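Local structure of adenylate cyclase-like protein (Chlamydia trachomatis, 3GQS) at residues G70-R76 against N87-L92. The protein is of unknown function, but this part of a probable membrane protein is a forkhead-associated (FHA) domain, related to the cytoplasmic domain of type III secretion inner-membrane components. Residues are numbered along the deposited sequence.
Sequences GVIVEGR and NQVVAL
Between the two sheets of the FHA beta-sandwich, V71, V73, V90 and L92 form the buried apolar centre of this antiparallel strand pair: V71 CG1 lies 4.0 Å from V90 CG1, V71 CG2 3.6 Å from L92 CD2, and V73 CG2 4.1 Å from V90 CG2. All three valines are t rotamers; I62 of the facing sheet covers V71 and V90. I72 and A91 occupy the other face, CB to CB 3.8 Å. Extended backbones put I72 opposite A91 as a hydrogen-bonded pair (I72 N to A91 O 3.1 Å, A91 N to I72 O 2.7 Å) and V73 opposite V90 as a non-hydrogen-bonded pair, CA atoms 4.5 Å apart. A type I' turn, V73 to R76, then reverses the chain through E74 (phi/psi 41/54°) and G75 (80/1°). Beside G70, a water lies 2.7 Å from G70 O and 2.8 Å from A91 O, linking the two carbonyls. At the turn end, E74 N donates to V89 O (2.9 Å), and the E74 carboxylate folds back so that E74 OE2 accepts from V89 N at 3.1 Å.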
loop_
_atom_site.group_PDB
_atom_site.type_symbol
_atom_site.label_atom_id
_atom_site.label_comp_id
_atom_site.label_asym_id
_atom_site.label_seq_id
_atom_site.Cartn_x
_atom_site.Cartn_y
_atom_site.Cartn_z
ATOM N N GLY A 70 -1.714 -0.998 12.092
ATOM C CA GLY A 70 -2.869 -1.373 11.280
ATOM C C GLY A 70 -2.817 -0.741 9.913
ATOM O O GLY A 70 -1.918 0.023 9.584
ATOM N N VAL A 71 -3.798 -1.086 9.102
ATOM C CA VAL A 71 -3.928 -0.557 7.746
ATOM C C VAL A 71 -5.295 0.100 7.660
ATOM O O VAL A 71 -6.314 -0.564 7.863
ATOM C CB VAL A 71 -3.783 -1.656 6.688
ATOM C CG1 VAL A 71 -4.159 -1.095 5.311
ATOM C CG2 VAL A 71 -2.362 -2.216 6.675
ATOM N N ILE A 72 -5.295 1.411 7.429
ATOM C CA ILE A 72 -6.517 2.234 7.418
ATOM C C ILE A 72 -6.813 2.631 5.993
ATOM O O ILE A 72 -5.960 3.218 5.322
ATOM C CB ILE A 72 -6.386 3.562 8.224
ATOM C CG1 ILE A 72 -6.183 3.288 9.712
ATOM C CG2 ILE A 72 -7.642 4.460 8.038
ATOM C CD1 ILE A 72 -6.693 4.416 10.592
ATOM N N VAL A 73 -8.013 2.284 5.521
ATOM C CA VAL A 73 -8.466 2.734 4.198
ATOM C C VAL A 73 -9.652 3.692 4.425
ATOM O O VAL A 73 -10.638 3.367 5.108
ATOM C CB VAL A 73 -8.807 1.553 3.207
ATOM C CG1 VAL A 73 -9.110 2.097 1.794
ATOM C CG2 VAL A 73 -7.653 0.566 3.123
ATOM N N GLU A 74 -9.516 4.893 3.885
ATOM C CA GLU A 74 -10.583 5.911 3.938
ATOM C C GLU A 74 -11.244 5.906 5.300
ATOM O O GLU A 74 -12.475 5.722 5.425
ATOM C CB GLU A 74 -11.630 5.608 2.872
ATOM C CG GLU A 74 -11.117 5.626 1.444
ATOM C CD GLU A 74 -11.433 6.915 0.717
ATOM O OE1 GLU A 74 -12.601 7.294 0.733
ATOM O OE2 GLU A 74 -10.521 7.539 0.133
ATOM N N GLY A 75 -10.427 6.038 6.332
ATOM C CA GLY A 75 -10.957 6.099 7.704
ATOM C C GLY A 75 -11.340 4.811 8.410
ATOM O O GLY A 75 -11.798 4.872 9.543
ATOM N N ARG A 76 -11.174 3.647 7.787
ATOM C CA ARG A 76 -11.528 2.380 8.471
ATOM C C ARG A 76 -10.367 1.381 8.524
ATOM O O ARG A 76 -9.705 1.142 7.530
ATOM C CB ARG A 76 -12.792 1.747 7.870
ATOM C CG ARG A 76 -12.564 0.762 6.750
ATOM C CD ARG A 76 -13.784 0.582 5.834
ATOM N NE ARG A 76 -13.285 0.271 4.482
ATOM C CZ ARG A 76 -13.102 1.157 3.493
ATOM N NH1 ARG A 76 -12.611 0.740 2.332
ATOM N NH2 ARG A 76 -13.421 2.447 3.634
ATOM N N ASN A 87 -7.947 5.670 -6.249
ATOM C CA ASN A 87 -8.255 6.978 -5.630
ATOM C C ASN A 87 -8.629 6.920 -4.144
ATOM O O ASN A 87 -9.099 7.899 -3.599
ATOM C CB ASN A 87 -9.358 7.743 -6.411
ATOM C CG ASN A 87 -9.117 7.794 -7.916
ATOM O OD1 ASN A 87 -10.065 7.942 -8.685
ATOM N ND2 ASN A 87 -7.880 7.676 -8.339
ATOM N N GLN A 88 -8.404 5.781 -3.495
ATOM C CA GLN A 88 -8.721 5.606 -2.066
ATOM C C GLN A 88 -7.477 5.819 -1.171
ATOM O O GLN A 88 -6.534 5.082 -1.272
ATOM C CB GLN A 88 -9.256 4.181 -1.811
ATOM C CG GLN A 88 -10.716 3.918 -2.171
ATOM C CD GLN A 88 -11.189 2.545 -1.674
ATOM O OE1 GLN A 88 -10.581 1.512 -1.974
ATOM N NE2 GLN A 88 -12.273 2.530 -0.905
ATOM N N VAL A 89 -7.489 6.821 -0.290
ATOM C CA VAL A 89 -6.369 7.035 0.650
ATOM C C VAL A 89 -6.193 5.843 1.636
ATOM O O VAL A 89 -7.119 5.429 2.310
ATOM C CB VAL A 89 -6.483 8.355 1.457
ATOM C CG1 VAL A 89 -5.254 8.548 2.345
ATOM C CG2 VAL A 89 -6.668 9.585 0.508
ATOM N N VAL A 90 -4.988 5.293 1.646
ATOM C CA VAL A 90 -4.524 4.321 2.633
ATOM C C VAL A 90 -3.516 4.974 3.601
ATOM O O VAL A 90 -2.529 5.561 3.170
ATOM C CB VAL A 90 -3.814 3.101 1.983
ATOM C CG1 VAL A 90 -3.422 2.115 3.069
ATOM C CG2 VAL A 90 -4.732 2.409 0.923
ATOM N N ALA A 91 -3.782 4.832 4.895
ATOM C CA ALA A 91 -2.895 5.285 5.971
ATOM C C ALA A 91 -2.130 4.078 6.611
ATOM O O ALA A 91 -2.739 3.123 7.086
ATOM C CB ALA A 91 -3.713 6.003 7.043
ATOM N N LEU A 92 -0.805 4.189 6.604
ATOM C CA LEU A 92 0.107 3.263 7.305
ATOM C C LEU A 92 0.954 4.091 8.249
ATOM O O LEU A 92 1.846 4.775 7.806
ATOM C CB LEU A 92 1.038 2.535 6.331
ATOM C CG LEU A 92 0.393 1.742 5.182
ATOM C CD1 LEU A 92 1.488 0.935 4.453
ATOM C CD2 LEU A 92 -0.729 0.889 5.726
HETATM O O HOH W 1 -2.440 2.705 9.882
#